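Local coordinates for hemerythrin HHE cation binding domain protein (PDB 6TYJ) that binds zinc or iron ions within a helical bundle of the hemerythrin family, its precise cellular role being uncertain, at residues A[18-23]-A[113-118]; A[38-43]-A[102-107]; A[53-58]-A[81-86]; A[61-66]-A[74-79]. All coordinates share one frame; numbering follows the deposited sequence. Where two conformers were deposited one is given.

Interaction 1. Residues A[18-23]-A[113-118]; sequences EHHVVI and AHADEE. With ZN (zinc ion), chain B.
H114, the first residue of 113-118 to meet H20, shares a zinc ion with it. Its NE2 binds the metal at 2.1 Å. With CG anti to the backbone N (chi1 155°), the H114 ring reaches the metal nearly perpendicular to the H20 ring, the two planes 86° apart. Next in sequence, A115 takes no part in coordination but packs on the ligand: its CB lies over the centre of one face of the H20 ring, 3.7 Å from the centroid, a CH-pi contact that probably limits tilting of the imidazole toward that side. E118 closes the set. Its chain, extended beyond CG, brings OE2 to 2.2 Å from the zinc ion, at the edge of the H20 ring and 2.9 Å from H20 NE2, a closeness imposed by the shared metal. H20 completes this side through NE2, 2.1 Å from the zinc ion, while its ND1 is hydrogen-bonded to E119, which fixes the ring's rotation and would probably make the imidazole a stronger donor to the metal. H54 and E58 supply the remaining ligands. Two nearly antiparallel helices, 158° between segment directions, thus contribute histidines and a carboxylate to a buried metal centre, as is characteristic of the hemerythrin four-helix bundle.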
# COMPACT_ATOMS: atom_id res chain seq x y z
N GLU A 18 -5.41 -0.93 10.02
CA GLU A 18 -5.96 -2.25 9.69
C GLU A 18 -5.51 -2.69 8.31
O GLU A 18 -5.26 -3.87 8.07
CB GLU A 18 -7.48 -2.24 9.80
CG GLU A 18 -7.98 -2.16 11.23
CD GLU A 18 -9.48 -2.01 11.33
OE1 GLU A 18 -10.19 -2.48 10.41
OE2 GLU A 18 -9.95 -1.42 12.33
N HIS A 19 -5.39 -1.74 7.37
CA HIS A 19 -4.97 -2.15 6.04
C HIS A 19 -3.48 -2.47 5.99
O HIS A 19 -3.07 -3.36 5.22
CB HIS A 19 -5.33 -1.07 5.02
CG HIS A 19 -5.43 -1.62 3.63
ND1 HIS A 19 -4.94 -0.96 2.52
CD2 HIS A 19 -5.96 -2.78 3.17
CE1 HIS A 19 -5.16 -1.69 1.44
NE2 HIS A 19 -5.78 -2.80 1.81
N HIS A 20 -2.66 -1.80 6.81
CA HIS A 20 -1.25 -2.19 6.92
C HIS A 20 -1.12 -3.63 7.41
O HIS A 20 -0.25 -4.37 6.93
CB HIS A 20 -0.48 -1.26 7.88
CG HIS A 20 -0.18 0.11 7.32
ND1 HIS A 20 0.10 1.18 8.14
CD2 HIS A 20 -0.10 0.57 6.05
CE1 HIS A 20 0.30 2.26 7.40
NE2 HIS A 20 0.22 1.91 6.13
N VAL A 21 -1.98 -4.05 8.35
CA VAL A 21 -1.98 -5.43 8.84
C VAL A 21 -2.29 -6.40 7.71
O VAL A 21 -1.66 -7.46 7.59
CB VAL A 21 -2.98 -5.60 10.00
CG1 VAL A 21 -3.22 -7.06 10.28
CG2 VAL A 21 -2.49 -4.86 11.23
N VAL A 22 -3.28 -6.06 6.88
CA VAL A 22 -3.63 -6.87 5.72
C VAL A 22 -2.43 -7.02 4.79
O VAL A 22 -2.11 -8.12 4.34
CB VAL A 22 -4.82 -6.24 4.96
CG1 VAL A 22 -4.91 -6.81 3.53
CG2 VAL A 22 -6.12 -6.47 5.71
N ILE A 23 -1.78 -5.90 4.48
CA ILE A 23 -0.67 -5.91 3.54
C ILE A 23 0.49 -6.72 4.10
O ILE A 23 1.09 -7.55 3.39
CB ILE A 23 -0.26 -4.46 3.21
CG1 ILE A 23 -1.33 -3.85 2.30
CG2 ILE A 23 1.16 -4.44 2.58
CD1 ILE A 23 -1.24 -2.33 2.23
N ALA A 113 8.91 -0.91 5.65
CA ALA A 113 9.39 0.39 6.11
C ALA A 113 8.40 1.51 5.81
O ALA A 113 8.37 2.50 6.53
CB ALA A 113 10.75 0.72 5.48
N HIS A 114 7.62 1.39 4.72
CA HIS A 114 6.56 2.37 4.48
C HIS A 114 5.66 2.50 5.69
O HIS A 114 5.45 3.60 6.23
CB HIS A 114 5.70 1.97 3.27
CG HIS A 114 4.29 2.53 3.31
ND1 HIS A 114 4.00 3.83 2.96
CD2 HIS A 114 3.11 1.97 3.68
CE1 HIS A 114 2.71 4.05 3.14
NE2 HIS A 114 2.14 2.94 3.55
N ALA A 115 5.08 1.37 6.09
CA ALA A 115 4.12 1.32 7.18
C ALA A 115 4.74 1.78 8.48
O ALA A 115 4.15 2.61 9.19
CB ALA A 115 3.56 -0.09 7.31
N ASP A 116 5.92 1.24 8.82
CA ASP A 116 6.58 1.63 10.05
C ASP A 116 6.84 3.13 10.09
O ASP A 116 6.62 3.78 11.13
CB ASP A 116 7.91 0.86 10.22
CG ASP A 116 7.71 -0.63 10.45
OD1 ASP A 116 8.69 -1.40 10.24
OD2 ASP A 116 6.60 -1.06 10.82
N GLU A 117 7.35 3.70 8.99
CA GLU A 117 7.64 5.13 8.99
C GLU A 117 6.36 5.95 9.10
O GLU A 117 6.31 6.96 9.81
CB GLU A 117 8.42 5.53 7.73
CG GLU A 117 8.92 7.02 7.71
CD GLU A 117 7.94 8.01 7.06
OE1 GLU A 117 7.22 7.65 6.10
OE2 GLU A 117 7.90 9.18 7.51
N GLU A 118 5.31 5.51 8.41
CA GLU A 118 4.03 6.20 8.49
C GLU A 118 3.44 6.12 9.89
O GLU A 118 2.91 7.11 10.41
CB GLU A 118 3.08 5.60 7.46
CG GLU A 118 1.80 6.41 7.28
CD GLU A 118 0.85 5.74 6.32
OE1 GLU A 118 -0.21 6.37 6.03
OE2 GLU A 118 1.19 4.61 5.87
ZN ZN B . 0.25 3.19 4.47

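Interaction 2. Residues A[38-43]-A[102-107]; sequences EERHAL and DEWNSF
R40 reaches across to W104 with a nearly straight side chain. From CB, the chain leaves with CG anti to the backbone N (chi1 -161°) and stays extended through CD to NE, carrying the charged end away from its own helix; the side chain also touches I30 and V35. NE is hydrogen-bonded to the hydroxyl of Y100. CZ stands 4.7 Å from the centroid of the five-membered ring of W104 and 18° off the ring normal, a cation-pi contact over the indole face. NH1 turns to the backbone carbonyl of A33. NH2 does the touching: it sits 3.2 Å from W104 CD1 and 3.4 Å from W104 CG. The guanidinium does not lie flat on the indole but meets it edge on, the two planes 78° apart, and the hydrogen bonds of NE and NH1, among others, help hold it at that tilt. W104 NE1, for its part, is bonded to S31 OG, which fixes the indole in turn. The pair bridges the start of helix 38-65 and the early turns of helix 100-121, with I30 of helix 12-32 against both side chains and F44 and L47 of helix 38-65 packed on the indole.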
# COMPACT_ATOMS: atom_id res chain seq x y z
N GLU A 38 1.94 -21.79 -7.80
CA GLU A 38 0.63 -21.19 -8.11
C GLU A 38 0.14 -20.30 -6.97
O GLU A 38 -0.39 -19.20 -7.20
CB GLU A 38 -0.38 -22.30 -8.37
CG GLU A 38 -0.05 -23.22 -9.52
CD GLU A 38 -0.81 -24.55 -9.47
OE1 GLU A 38 -1.42 -24.91 -8.44
OE2 GLU A 38 -0.77 -25.25 -10.49
N GLU A 39 0.27 -20.80 -5.75
CA GLU A 39 -0.18 -20.07 -4.57
C GLU A 39 0.56 -18.75 -4.42
O GLU A 39 -0.06 -17.71 -4.17
CB GLU A 39 0.03 -20.94 -3.32
CG GLU A 39 -0.42 -20.26 -2.06
CD GLU A 39 -0.02 -20.99 -0.77
OE1 GLU A 39 0.59 -22.08 -0.84
OE2 GLU A 39 -0.33 -20.44 0.32
N ARG A 40 1.88 -18.76 -4.61
CA ARG A 40 2.65 -17.53 -4.43
C ARG A 40 2.29 -16.51 -5.50
O ARG A 40 2.24 -15.30 -5.22
CB ARG A 40 4.16 -17.81 -4.45
CG ARG A 40 4.96 -16.66 -3.81
CD ARG A 40 6.41 -17.13 -3.60
NE ARG A 40 7.28 -16.03 -3.22
CZ ARG A 40 8.14 -16.07 -2.22
NH1 ARG A 40 8.27 -17.17 -1.47
NH2 ARG A 40 8.88 -15.00 -1.97
N HIS A 41 2.09 -16.96 -6.74
CA HIS A 41 1.72 -16.02 -7.80
C HIS A 41 0.38 -15.36 -7.53
O HIS A 41 0.22 -14.15 -7.74
CB HIS A 41 1.69 -16.72 -9.16
CG HIS A 41 3.05 -17.02 -9.72
ND1 HIS A 41 3.91 -16.03 -10.16
CD2 HIS A 41 3.69 -18.19 -9.94
CE1 HIS A 41 5.02 -16.58 -10.62
NE2 HIS A 41 4.91 -17.89 -10.51
N ALA A 42 -0.62 -16.14 -7.10
CA ALA A 42 -1.93 -15.54 -6.79
C ALA A 42 -1.82 -14.58 -5.63
O ALA A 42 -2.37 -13.47 -5.69
CB ALA A 42 -2.97 -16.62 -6.48
N LEU A 43 -1.08 -14.95 -4.59
CA LEU A 43 -0.93 -14.07 -3.44
C LEU A 43 -0.24 -12.77 -3.84
O LEU A 43 -0.59 -11.69 -3.34
CB LEU A 43 -0.13 -14.81 -2.36
CG LEU A 43 -0.90 -15.85 -1.54
CD1 LEU A 43 0.18 -16.64 -0.76
CD2 LEU A 43 -1.93 -15.23 -0.58
N ASP A 102 16.05 -13.02 -3.12
CA ASP A 102 16.73 -11.81 -2.68
C ASP A 102 15.95 -10.56 -3.07
O ASP A 102 15.83 -9.63 -2.27
CB ASP A 102 18.14 -11.75 -3.26
CG ASP A 102 19.13 -12.51 -2.45
OD1 ASP A 102 18.76 -13.02 -1.37
OD2 ASP A 102 20.28 -12.59 -2.90
N GLU A 103 15.43 -10.52 -4.30
CA GLU A 103 14.66 -9.35 -4.72
C GLU A 103 13.36 -9.23 -3.94
O GLU A 103 12.96 -8.12 -3.55
CB GLU A 103 14.37 -9.41 -6.22
CG GLU A 103 15.62 -9.36 -7.11
CD GLU A 103 16.43 -8.07 -6.96
OE1 GLU A 103 15.90 -7.06 -6.45
OE2 GLU A 103 17.61 -8.08 -7.34
N TRP A 104 12.69 -10.35 -3.68
CA TRP A 104 11.46 -10.30 -2.89
C TRP A 104 11.74 -9.74 -1.50
O TRP A 104 11.02 -8.86 -1.01
CB TRP A 104 10.81 -11.68 -2.80
CG TRP A 104 9.79 -11.72 -1.69
CD1 TRP A 104 9.90 -12.36 -0.50
CD2 TRP A 104 8.55 -11.02 -1.66
NE1 TRP A 104 8.78 -12.12 0.27
CE2 TRP A 104 7.94 -11.30 -0.43
CE3 TRP A 104 7.88 -10.20 -2.58
CZ2 TRP A 104 6.70 -10.79 -0.07
CZ3 TRP A 104 6.64 -9.67 -2.22
CH2 TRP A 104 6.07 -9.98 -0.97
N ASN A 105 12.82 -10.21 -0.87
CA ASN A 105 13.14 -9.72 0.47
C ASN A 105 13.46 -8.23 0.46
O ASN A 105 13.07 -7.50 1.38
CB ASN A 105 14.29 -10.53 1.07
CG ASN A 105 13.85 -11.90 1.51
OD1 ASN A 105 12.71 -12.09 1.92
ND2 ASN A 105 14.76 -12.87 1.43
N SER A 106 14.19 -7.76 -0.56
CA SER A 106 14.49 -6.34 -0.67
C SER A 106 13.20 -5.53 -0.81
O SER A 106 13.07 -4.46 -0.22
CB SER A 106 15.43 -6.09 -1.85
OG SER A 106 16.72 -6.63 -1.59
N PHE A 107 12.26 -6.03 -1.60
CA PHE A 107 10.98 -5.33 -1.73
C PHE A 107 10.19 -5.35 -0.43
O PHE A 107 9.67 -4.31 0.01
CB PHE A 107 10.16 -5.95 -2.86
CG PHE A 107 8.80 -5.34 -3.00
CD1 PHE A 107 8.65 -4.06 -3.50
CD2 PHE A 107 7.67 -6.05 -2.60
CE1 PHE A 107 7.41 -3.50 -3.63
CE2 PHE A 107 6.41 -5.49 -2.71
CZ PHE A 107 6.27 -4.21 -3.22

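Interaction 3. Residues A[53-58]-A[81-86]; sequences IHFRIE and RQVIDQ. With ZN (zinc ion), chain B.
In the hemerythrin-type bundle, the contact between 53-58 and 81-86 is a piece of apolar core immediately beside the metal centre, joining helix 38-65 to helix 70-91. F55 carries it. Its CG is anti to the carbonyl carbon (chi1 -78°), which sends the ring toward helix 70-91 with its CZ/CE2 edge leading. CZ is 3.8 Å from V83 CB, and V83 CG1 lies equally near the same corner, so the valine's branch point and one methyl meet the ring edge close to its plane. I84 comes to the same edge from the next position, its CG1 4.3 Å from F55 CE2. The ring stacks on H80, a ligand of neighbouring zinc ions, so that F55 links the hydrophobic layer to the metal cluster. V83 is also covered by F107, V110 and L111 of helix 100-121, so three helices meet at V83. H54, just before F55, and E58, one turn after H54, point to the metal instead: H54 with CG anti to the backbone N (chi1 -173°), its ND1 hydrogen-bonded to H19, and E58 with an extended chain. E58 bridges metals, since its OE1 binds a second zinc ion shared with H80 and H114. On the five-ligand zinc ion, H54 NE2 sits at 2.1 Å and E58 OE2 at 1.9 Å.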
# COMPACT_ATOMS: atom_id res chain seq x y z
N ILE A 53 -4.62 0.12 -4.07
CA ILE A 53 -5.68 0.91 -3.45
C ILE A 53 -5.19 1.61 -2.20
O ILE A 53 -5.71 2.69 -1.84
CB ILE A 53 -6.92 0.06 -3.20
CG1 ILE A 53 -6.72 -0.93 -2.07
CG2 ILE A 53 -7.32 -0.71 -4.46
CD1 ILE A 53 -7.88 -1.97 -2.05
N HIS A 54 -4.19 1.05 -1.53
CA HIS A 54 -3.65 1.66 -0.32
C HIS A 54 -2.98 2.99 -0.61
O HIS A 54 -3.28 4.00 0.05
CB HIS A 54 -2.65 0.71 0.31
CG HIS A 54 -2.16 1.17 1.64
ND1 HIS A 54 -2.89 1.00 2.79
CD2 HIS A 54 -1.02 1.79 2.00
CE1 HIS A 54 -2.21 1.50 3.81
NE2 HIS A 54 -1.08 1.99 3.35
N PHE A 55 -2.09 3.01 -1.61
CA PHE A 55 -1.42 4.26 -1.96
C PHE A 55 -2.42 5.28 -2.47
O PHE A 55 -2.25 6.48 -2.22
CB PHE A 55 -0.30 4.03 -2.98
CG PHE A 55 0.95 3.47 -2.37
CD1 PHE A 55 0.98 3.08 -1.04
CD2 PHE A 55 2.11 3.38 -3.12
CE1 PHE A 55 2.15 2.56 -0.46
CE2 PHE A 55 3.27 2.87 -2.56
CZ PHE A 55 3.29 2.46 -1.23
N ARG A 56 -3.47 4.84 -3.16
CA ARG A 56 -4.46 5.79 -3.67
C ARG A 56 -5.26 6.42 -2.54
O ARG A 56 -5.51 7.64 -2.57
CB ARG A 56 -5.39 5.11 -4.66
CG ARG A 56 -4.77 4.85 -6.02
CD ARG A 56 -5.81 4.35 -7.00
NE ARG A 56 -5.16 3.79 -8.17
CZ ARG A 56 -4.96 4.46 -9.30
NH1 ARG A 56 -5.37 5.71 -9.40
NH2 ARG A 56 -4.37 3.87 -10.32
N ILE A 57 -5.73 5.61 -1.57
CA ILE A 57 -6.47 6.27 -0.50
C ILE A 57 -5.56 7.17 0.31
O ILE A 57 -6.02 8.25 0.75
CB ILE A 57 -7.25 5.29 0.40
CG1 ILE A 57 -6.34 4.42 1.26
CG2 ILE A 57 -8.22 4.44 -0.42
CD1 ILE A 57 -7.14 3.63 2.28
N GLU A 58 -4.27 6.84 0.46
CA GLU A 58 -3.35 7.74 1.13
C GLU A 58 -3.19 9.03 0.32
O GLU A 58 -3.34 10.14 0.86
CB GLU A 58 -2.01 7.01 1.42
CG GLU A 58 -2.12 6.07 2.60
CD GLU A 58 -0.86 5.30 2.85
OE1 GLU A 58 -0.02 5.25 1.96
OE2 GLU A 58 -0.77 4.74 3.95
N ARG A 81 7.31 6.60 -3.69
CA ARG A 81 8.23 6.39 -4.82
C ARG A 81 9.22 5.28 -4.52
O ARG A 81 9.59 4.52 -5.41
CB ARG A 81 9.01 7.66 -5.14
CG ARG A 81 8.14 8.79 -5.60
CD ARG A 81 8.95 9.86 -6.33
NE ARG A 81 8.10 11.02 -6.57
CZ ARG A 81 7.29 11.13 -7.61
NH1 ARG A 81 6.54 12.21 -7.76
NH2 ARG A 81 7.23 10.15 -8.51
N GLN A 82 9.71 5.22 -3.28
CA GLN A 82 10.63 4.17 -2.89
C GLN A 82 10.02 2.80 -3.12
O GLN A 82 10.65 1.88 -3.64
CB GLN A 82 11.00 4.32 -1.41
CG GLN A 82 11.96 5.49 -1.08
CD GLN A 82 13.35 5.24 -1.67
OE1 GLN A 82 13.52 5.22 -2.89
NE2 GLN A 82 14.34 4.98 -0.79
N VAL A 83 8.77 2.64 -2.68
CA VAL A 83 8.11 1.35 -2.84
C VAL A 83 7.88 1.04 -4.31
O VAL A 83 8.14 -0.09 -4.77
CB VAL A 83 6.80 1.34 -2.02
CG1 VAL A 83 6.03 0.07 -2.29
CG2 VAL A 83 7.12 1.45 -0.56
N ILE A 84 7.39 2.02 -5.09
CA ILE A 84 7.10 1.77 -6.50
C ILE A 84 8.38 1.46 -7.28
O ILE A 84 8.41 0.56 -8.12
CB ILE A 84 6.32 2.96 -7.10
CG1 ILE A 84 4.93 3.08 -6.47
CG2 ILE A 84 6.18 2.79 -8.60
CD1 ILE A 84 4.23 4.40 -6.81
N ASP A 85 9.47 2.18 -6.98
CA ASP A 85 10.74 1.94 -7.66
C ASP A 85 11.26 0.55 -7.35
O ASP A 85 11.82 -0.12 -8.22
CB ASP A 85 11.78 2.99 -7.25
CG ASP A 85 11.70 4.25 -8.09
OD1 ASP A 85 10.76 4.36 -8.91
OD2 ASP A 85 12.59 5.12 -7.92
N GLN A 86 11.11 0.11 -6.10
CA GLN A 86 11.59 -1.23 -5.76
C GLN A 86 10.72 -2.30 -6.39
O GLN A 86 11.21 -3.36 -6.77
CB GLN A 86 11.64 -1.41 -4.24
CG GLN A 86 12.38 -2.64 -3.77
CD GLN A 86 13.89 -2.57 -4.03
OE1 GLN A 86 14.55 -1.56 -3.75
NE2 GLN A 86 14.44 -3.65 -4.58
ZN ZN B . 0.25 3.19 4.47

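Interaction 4. Residues A[61-66]-A[74-79]; sequences LYYPAL and AVAHAE
Y63 and H77 each hold CG anti to the carbonyl carbon, chi1 -71° and -77°, and these torsions bring the two rings together between helices 38-65 and 70-91. There the side chains lie next to each other with their ends pointing contrary ways and form an edge-to-face pair, the edge of Y63 toward the face of H77, with planes 80° apart and centroids separated by 5.5 Å. The nearest atoms of the two rings are Y63 CD2 and H77 NE2, 3.9 Å apart. A76 takes one face of the phenol: its CB rides over the ring, displaced toward the rim at the hydroxyl end, where it is 3.5 Å from Y63 CZ, giving a CH-pi contact. A76 and Y63 have the nearest CA atoms of the two segments. Beyond the ring, Y63 OH is 2.7 Å from a water that donates to A76 O at 3.0 Å, so the water links the hydroxyl to the backbone of the facing helix and helps place the OH end of the phenol. Y63 also packs on the metal ligand E118, and its side chain comes within about 3 Å of a bound zinc ion. The contact therefore forms second-shell packing beside the metal centre of a hemerythrin-like bundle, near the turn joining two successive antiparallel helices.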
# COMPACT_ATOMS: atom_id res chain seq x y z
N LEU A 61 -7.03 10.92 -0.20
CA LEU A 61 -7.86 11.30 0.94
C LEU A 61 -7.04 11.62 2.18
O LEU A 61 -7.20 12.68 2.78
CB LEU A 61 -8.88 10.21 1.24
CG LEU A 61 -10.01 10.12 0.20
CD1 LEU A 61 -10.88 8.90 0.33
CD2 LEU A 61 -10.86 11.37 0.33
N TYR A 62 -6.15 10.70 2.60
CA TYR A 62 -5.55 10.88 3.92
C TYR A 62 -4.48 11.96 3.93
O TYR A 62 -4.50 12.87 4.77
CB TYR A 62 -4.96 9.55 4.38
CG TYR A 62 -4.42 9.61 5.81
CD1 TYR A 62 -5.29 9.80 6.87
CD2 TYR A 62 -3.06 9.52 6.08
CE1 TYR A 62 -4.81 9.85 8.18
CE2 TYR A 62 -2.57 9.60 7.39
CZ TYR A 62 -3.45 9.76 8.43
OH TYR A 62 -3.02 9.83 9.73
N TYR A 63 -3.49 11.86 3.03
CA TYR A 63 -2.44 12.86 3.04
C TYR A 63 -2.97 14.27 2.73
O TYR A 63 -2.44 15.22 3.34
CB TYR A 63 -1.32 12.44 2.06
CG TYR A 63 -0.49 11.27 2.50
CD1 TYR A 63 -0.42 10.93 3.83
CD2 TYR A 63 0.22 10.49 1.58
CE1 TYR A 63 0.35 9.84 4.27
CE2 TYR A 63 0.99 9.41 2.01
CZ TYR A 63 1.03 9.10 3.36
OH TYR A 63 1.79 8.04 3.85
N PRO A 64 -3.99 14.49 1.87
CA PRO A 64 -4.49 15.86 1.71
C PRO A 64 -5.05 16.44 3.00
O PRO A 64 -4.88 17.65 3.26
CB PRO A 64 -5.56 15.70 0.61
CG PRO A 64 -4.99 14.57 -0.24
CD PRO A 64 -4.44 13.60 0.78
N ALA A 65 -5.71 15.61 3.81
CA ALA A 65 -6.22 16.06 5.10
C ALA A 65 -5.10 16.47 6.04
O ALA A 65 -5.30 17.29 6.95
CB ALA A 65 -7.05 14.95 5.75
N LEU A 66 -3.91 15.91 5.82
CA LEU A 66 -2.75 16.18 6.63
C LEU A 66 -1.79 17.17 5.97
O LEU A 66 -0.63 17.27 6.38
CB LEU A 66 -2.02 14.87 6.94
CG LEU A 66 -2.51 14.11 8.18
CD1 LEU A 66 -3.97 13.67 8.08
CD2 LEU A 66 -1.60 12.92 8.49
N ALA A 74 5.90 15.62 2.11
CA ALA A 74 6.89 15.38 1.07
C ALA A 74 7.57 14.04 1.28
O ALA A 74 7.77 13.28 0.33
CB ALA A 74 7.93 16.49 1.08
N VAL A 75 7.96 13.75 2.52
CA VAL A 75 8.63 12.48 2.82
C VAL A 75 7.71 11.31 2.52
O VAL A 75 8.13 10.31 1.92
CB VAL A 75 9.09 12.47 4.28
CG1 VAL A 75 9.56 11.07 4.65
CG2 VAL A 75 10.19 13.49 4.48
N ALA A 76 6.43 11.43 2.90
CA ALA A 76 5.45 10.37 2.67
C ALA A 76 5.35 10.02 1.20
O ALA A 76 5.35 8.84 0.82
CB ALA A 76 4.09 10.82 3.19
N HIS A 77 5.25 11.04 0.35
CA HIS A 77 5.14 10.81 -1.08
C HIS A 77 6.43 10.26 -1.66
O HIS A 77 6.39 9.41 -2.56
CB HIS A 77 4.77 12.11 -1.76
CG HIS A 77 3.33 12.46 -1.61
ND1 HIS A 77 2.90 13.65 -1.07
CD2 HIS A 77 2.21 11.77 -1.94
CE1 HIS A 77 1.57 13.68 -1.07
NE2 HIS A 77 1.13 12.56 -1.61
N ALA A 78 7.58 10.76 -1.20
CA ALA A 78 8.84 10.16 -1.63
C ALA A 78 8.95 8.70 -1.19
O ALA A 78 9.51 7.88 -1.92
CB ALA A 78 10.02 10.98 -1.10
N GLU A 79 8.42 8.34 -0.01
CA GLU A 79 8.42 6.93 0.40
C GLU A 79 7.54 6.07 -0.52
O GLU A 79 7.83 4.89 -0.75
CB GLU A 79 7.94 6.79 1.85
CG GLU A 79 8.93 7.24 2.92
CD GLU A 79 9.98 6.19 3.22
OE1 GLU A 79 11.00 6.53 3.87
OE2 GLU A 79 9.79 5.03 2.80
O HOH W 1 3.97 6.97 2.65

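How the interactions relate
From the N terminus, helix 12-32 supplies 18-23, which interaction 1 closes against 113-118 on helix 100-121, the longest loop of the four; the other three contacts are nested within it. Interaction 2, starting at 38-43, encloses interaction 3, and interaction 3 encloses interaction 4, the shortest, across the turn between helices 38-65 and 70-91. None of the loops cross. Interactions 1 and 3 meet at one zinc ion, where ligands from both stand together, and interaction 4 touches both. Interaction 2 touches interaction 3 through F107 and Q86 but not interactions 1 or 4, the latter about 27 Å away between centres. Together they tie all four helices of the bundle.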